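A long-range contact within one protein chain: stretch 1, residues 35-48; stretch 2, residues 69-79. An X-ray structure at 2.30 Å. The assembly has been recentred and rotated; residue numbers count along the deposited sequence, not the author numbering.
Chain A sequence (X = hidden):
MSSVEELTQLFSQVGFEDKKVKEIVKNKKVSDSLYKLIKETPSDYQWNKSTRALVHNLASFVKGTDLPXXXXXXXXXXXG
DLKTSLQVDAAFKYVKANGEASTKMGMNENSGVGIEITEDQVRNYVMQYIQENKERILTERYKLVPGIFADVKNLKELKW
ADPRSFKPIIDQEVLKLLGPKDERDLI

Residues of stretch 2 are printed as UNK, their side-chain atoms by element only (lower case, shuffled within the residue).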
# COMPACT_ATOMS: atom_id res chain seq x y z
N TYR A 35 0.78 -15.61 14.04
CA TYR A 35 0.26 -15.98 15.36
C TYR A 35 0.64 -14.94 16.42
O TYR A 35 -0.24 -14.42 17.13
CB TYR A 35 0.79 -17.36 15.77
CG TYR A 35 0.15 -17.93 17.02
CD1 TYR A 35 0.70 -17.71 18.27
CD2 TYR A 35 -1.00 -18.71 16.94
CE1 TYR A 35 0.11 -18.23 19.42
CE2 TYR A 35 -1.59 -19.24 18.07
CZ TYR A 35 -1.03 -19.00 19.31
OH TYR A 35 -1.63 -19.52 20.44
N LYS A 36 1.93 -14.64 16.54
CA LYS A 36 2.37 -13.70 17.58
C LYS A 36 1.82 -12.30 17.34
O LYS A 36 1.46 -11.61 18.30
CB LYS A 36 3.89 -13.68 17.72
CG LYS A 36 4.58 -12.45 17.11
CD LYS A 36 6.10 -12.42 17.35
CE LYS A 36 6.82 -11.37 16.48
NZ LYS A 36 6.79 -9.98 17.04
N LEU A 37 1.76 -11.87 16.08
CA LEU A 37 1.20 -10.56 15.75
C LEU A 37 -0.29 -10.48 16.11
O LEU A 37 -0.72 -9.54 16.77
CB LEU A 37 1.42 -10.22 14.27
CG LEU A 37 2.88 -10.07 13.81
CD1 LEU A 37 2.99 -10.05 12.29
CD2 LEU A 37 3.57 -8.86 14.44
N ILE A 38 -1.07 -11.47 15.68
CA ILE A 38 -2.48 -11.54 16.08
C ILE A 38 -2.69 -11.55 17.62
O ILE A 38 -3.67 -10.99 18.12
CB ILE A 38 -3.18 -12.76 15.47
CG1 ILE A 38 -3.32 -12.59 13.96
CG2 ILE A 38 -4.54 -12.98 16.10
CD1 ILE A 38 -3.97 -13.76 13.26
N LYS A 39 -1.79 -12.18 18.36
CA LYS A 39 -1.95 -12.30 19.81
C LYS A 39 -1.65 -11.01 20.59
O LYS A 39 -2.01 -10.90 21.75
CB LYS A 39 -1.10 -13.45 20.36
CG LYS A 39 -1.62 -14.84 20.04
CD LYS A 39 -2.90 -15.16 20.81
CE LYS A 39 -3.17 -16.66 20.80
NZ LYS A 39 -4.39 -17.06 21.56
N GLU A 40 -1.00 -10.05 19.95
CA GLU A 40 -0.74 -8.76 20.60
C GLU A 40 -1.74 -7.68 20.16
O GLU A 40 -1.42 -6.49 20.10
CB GLU A 40 0.73 -8.32 20.43
CG GLU A 40 1.27 -8.23 19.00
CD GLU A 40 2.78 -7.95 18.97
OE1 GLU A 40 3.37 -7.72 20.05
OE2 GLU A 40 3.38 -7.95 17.86
N THR A 41 -2.96 -8.13 19.85
CA THR A 41 -4.09 -7.24 19.60
C THR A 41 -5.13 -7.59 20.65
O THR A 41 -5.15 -8.70 21.17
CB THR A 41 -4.74 -7.51 18.22
OG1 THR A 41 -5.20 -8.86 18.16
CG2 THR A 41 -3.78 -7.25 17.07
N PRO A 42 -6.01 -6.63 20.96
CA PRO A 42 -7.08 -6.81 21.96
C PRO A 42 -7.91 -8.07 21.73
O PRO A 42 -8.24 -8.39 20.60
CB PRO A 42 -7.94 -5.57 21.76
CG PRO A 42 -6.98 -4.53 21.25
CD PRO A 42 -6.03 -5.28 20.37
N SER A 43 -8.24 -8.77 22.81
CA SER A 43 -9.02 -10.00 22.75
C SER A 43 -10.37 -9.83 22.04
O SER A 43 -10.86 -10.75 21.38
CB SER A 43 -9.27 -10.52 24.16
OG SER A 43 -8.06 -10.64 24.87
N ASP A 44 -10.96 -8.65 22.18
CA ASP A 44 -12.28 -8.41 21.61
C ASP A 44 -12.23 -7.66 20.28
O ASP A 44 -13.26 -7.24 19.76
CB ASP A 44 -13.18 -7.66 22.61
CG ASP A 44 -12.69 -6.24 22.89
OD1 ASP A 44 -11.50 -5.95 22.64
OD2 ASP A 44 -13.50 -5.42 23.38
N TYR A 45 -11.03 -7.50 19.72
CA TYR A 45 -10.93 -6.85 18.42
C TYR A 45 -11.53 -7.75 17.33
O TYR A 45 -11.39 -8.97 17.38
CB TYR A 45 -9.49 -6.46 18.07
CG TYR A 45 -9.38 -5.94 16.66
CD1 TYR A 45 -9.79 -4.66 16.34
CD2 TYR A 45 -8.92 -6.75 15.63
CE1 TYR A 45 -9.73 -4.18 15.05
CE2 TYR A 45 -8.85 -6.29 14.34
CZ TYR A 45 -9.26 -5.00 14.05
OH TYR A 45 -9.20 -4.54 12.75
N GLN A 46 -12.21 -7.12 16.37
CA GLN A 46 -12.89 -7.85 15.30
C GLN A 46 -12.20 -7.66 13.97
O GLN A 46 -12.25 -6.58 13.38
CB GLN A 46 -14.35 -7.39 15.19
CG GLN A 46 -15.24 -7.81 16.35
CD GLN A 46 -16.68 -7.31 16.21
OE1 GLN A 46 -16.95 -6.37 15.46
NE2 GLN A 46 -17.60 -7.94 16.94
N TRP A 47 -11.55 -8.71 13.49
CA TRP A 47 -10.80 -8.63 12.25
C TRP A 47 -11.73 -8.46 11.05
O TRP A 47 -12.92 -8.76 11.14
CB TRP A 47 -9.91 -9.86 12.08
CG TRP A 47 -8.83 -9.94 13.11
CD1 TRP A 47 -8.90 -10.55 14.33
CD2 TRP A 47 -7.52 -9.37 13.01
NE1 TRP A 47 -7.71 -10.40 15.00
CE2 TRP A 47 -6.85 -9.67 14.21
CE3 TRP A 47 -6.85 -8.63 12.02
CZ2 TRP A 47 -5.54 -9.27 14.45
CZ3 TRP A 47 -5.55 -8.22 12.27
CH2 TRP A 47 -4.91 -8.55 13.47
N ASN A 48 -11.20 -7.97 9.94
CA ASN A 48 -11.95 -7.97 8.68
C ASN A 48 -11.01 -8.34 7.53
O ASN A 48 -9.83 -8.58 7.75
CB ASN A 48 -12.63 -6.62 8.43
CG ASN A 48 -11.65 -5.46 8.42
OD1 ASN A 48 -10.74 -5.41 7.58
ND2 ASN A 48 -11.81 -4.54 9.36
N UNK A 69 9.32 -3.62 18.88
CA UNK A 69 8.27 -2.65 18.61
C UNK A 69 7.34 -3.04 17.44
O UNK A 69 6.72 -2.17 16.84
n UNK A 69 9.54 1.90 21.56
c UNK A 69 9.51 -0.60 19.59
c UNK A 69 8.87 -1.26 18.36
c UNK A 69 9.12 0.50 21.84
c UNK A 69 8.48 -0.21 20.64
N UNK A 70 7.25 -4.33 17.12
CA UNK A 70 6.35 -4.78 16.06
C UNK A 70 4.91 -4.35 16.34
O UNK A 70 4.15 -4.09 15.42
c UNK A 70 6.43 -6.30 15.88
o UNK A 70 6.11 -6.98 17.08
N UNK A 71 4.54 -4.27 17.62
CA UNK A 71 3.17 -3.94 18.01
C UNK A 71 2.74 -2.54 17.56
O UNK A 71 1.56 -2.24 17.50
o UNK A 71 5.67 -4.38 20.25
c UNK A 71 5.15 -3.32 20.68
c UNK A 71 2.98 -4.07 19.53
o UNK A 71 5.79 -2.50 21.36
c UNK A 71 3.68 -3.01 20.37
N UNK A 72 3.71 -1.68 17.25
CA UNK A 72 3.37 -0.36 16.76
C UNK A 72 2.71 -0.51 15.40
O UNK A 72 1.70 0.12 15.12
c UNK A 72 4.38 1.89 18.69
c UNK A 72 5.31 0.98 17.89
c UNK A 72 4.61 0.51 16.62
c UNK A 72 6.59 1.69 17.50
N UNK A 73 3.30 -1.34 14.56
CA UNK A 73 2.72 -1.63 13.24
C UNK A 73 1.35 -2.30 13.36
O UNK A 73 0.40 -1.90 12.70
c UNK A 73 3.25 -2.48 10.92
c UNK A 73 5.11 -2.11 12.60
c UNK A 73 3.65 -2.52 12.40
c UNK A 73 6.11 -2.93 11.77
N UNK A 74 1.25 -3.32 14.20
CA UNK A 74 -0.04 -3.97 14.41
C UNK A 74 -1.13 -3.00 14.88
O UNK A 74 -2.24 -2.99 14.34
c UNK A 74 0.08 -5.14 15.39
c UNK A 74 -1.30 -5.68 15.72
c UNK A 74 0.97 -6.24 14.79
N UNK A 75 -0.82 -2.17 15.87
CA UNK A 75 -1.79 -1.19 16.35
C UNK A 75 -2.21 -0.22 15.24
O UNK A 75 -3.37 0.18 15.15
n UNK A 75 -0.00 -0.91 19.57
c UNK A 75 -0.99 -1.29 18.77
o UNK A 75 -1.69 -2.28 19.00
c UNK A 75 -1.24 -0.41 17.54
N UNK A 76 -1.26 0.14 14.39
CA UNK A 76 -1.53 1.00 13.26
C UNK A 76 -2.47 0.35 12.28
O UNK A 76 -3.39 0.99 11.76
N UNK A 77 -2.27 -0.93 12.01
CA UNK A 77 -3.19 -1.65 11.14
C UNK A 77 -4.57 -1.67 11.79
O UNK A 77 -5.53 -1.14 11.24
c UNK A 77 -1.47 -3.05 9.92
c UNK A 77 -0.63 -4.33 9.92
c UNK A 77 -3.80 -3.90 10.18
c UNK A 77 -2.70 -3.09 10.83
N UNK A 78 -4.67 -2.27 12.98
CA UNK A 78 -6.00 -2.47 13.56
C UNK A 78 -6.73 -1.17 13.88
O UNK A 78 -7.96 -1.15 13.87
c UNK A 78 -5.29 -2.85 15.97
c UNK A 78 -6.02 -3.44 14.77
c UNK A 78 -5.46 -4.79 14.37
c UNK A 78 -5.66 -3.52 17.28
N UNK A 79 -6.00 -0.09 14.11
CA UNK A 79 -6.68 1.20 14.33
C UNK A 79 -6.92 2.03 13.06
O UNK A 79 -7.45 3.13 13.14
c UNK A 79 -6.00 2.02 15.44
c UNK A 79 -4.91 2.91 14.92
o UNK A 79 -4.45 2.74 13.79
n UNK A 79 -4.48 3.87 15.73
O HOH W 1 -10.10 -2.19 12.19

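Position 69 carries four carbons in a row ending in a nitrogen, the unbranched chain of a lysine. Its CA-to-CB bond points away from stretch 1, and Lys69 makes no contact there.

At position 70 one carbon bears one oxygen. The oxygen lies 3.0 Å from Glu40 OE2 and 3.1 Å from Lys36 NZ, and a two-atom side chain of this kind is serine. Ser70 OG donates a hydrogen bond to Glu40 OE2, while Ser70 CB rests 4.1 Å from Leu37 CD2.

Position 71 has three carbons, the third carrying two oxygens: a glutamate. Its CB is 3.7 Å from Glu40 OE1, but the two carboxylates bring like charges together, with Glu71 OE1 4.1 Å from Glu40 OE1.

Four carbons forked at the second mark position 72 as leucine; Leu72 is out of reach of stretch 1. Position 73 also has four carbons, but the fork is at the first and one arm is two carbons long, which gives isoleucine. Ile73 has its CA-to-CB bond sideways to stretch 1 and makes no contact with it.

At position 74 a single carbon carries two others, and the CA-to-CB bond points toward stretch 1. This is valine, with its two methyls meeting different partners: Val74 CG1 packs tightly against Thr41 CG2 at 3.2 Å, and Val74 CG2 lies 3.7 Å from Leu37 CD2.

Two carbons, the second bearing an oxygen and a nitrogen, identify position 75 as asparagine. Asn75 only grazes stretch 1: Asn75 OD1 comes no nearer than 4.4 Å to Glu40 O, and no hydrogen bond forms. Position 76 has no side-chain atoms and is Gly76, without a contact. Position 77, four carbons forked at the first, is isoleucine; Ile77 points sideways and makes no close contact.

Position 78 repeats that four-carbon pattern, but its CA-to-CB bond points toward stretch 1, among Thr41, Pro42, Tyr45 and Trp47. It is Ile78. Its CB sits over one face of the Tyr45 ring, 3.9 Å from the centroid, in a CH-pi contact; CD1 reaches Pro42 CD at 3.6 Å and CG2 approaches Trp47 CH2 at 3.9 Å. Position 79, two carbons ending in an oxygen and a nitrogen, is Asn79, beyond contact range.

The contact works through residues 70, 74 and 78, spaced one helical turn apart and all directed toward stretch 1. Ser70 supplies a polar anchor, Val74 and Ile78 the apolar packing. Beside Ile78, a water joins its backbone O (2.9 Å) to Tyr45 OH (2.6 Å).

Stretch 2, residues 69-79: KSELIVNGIIN
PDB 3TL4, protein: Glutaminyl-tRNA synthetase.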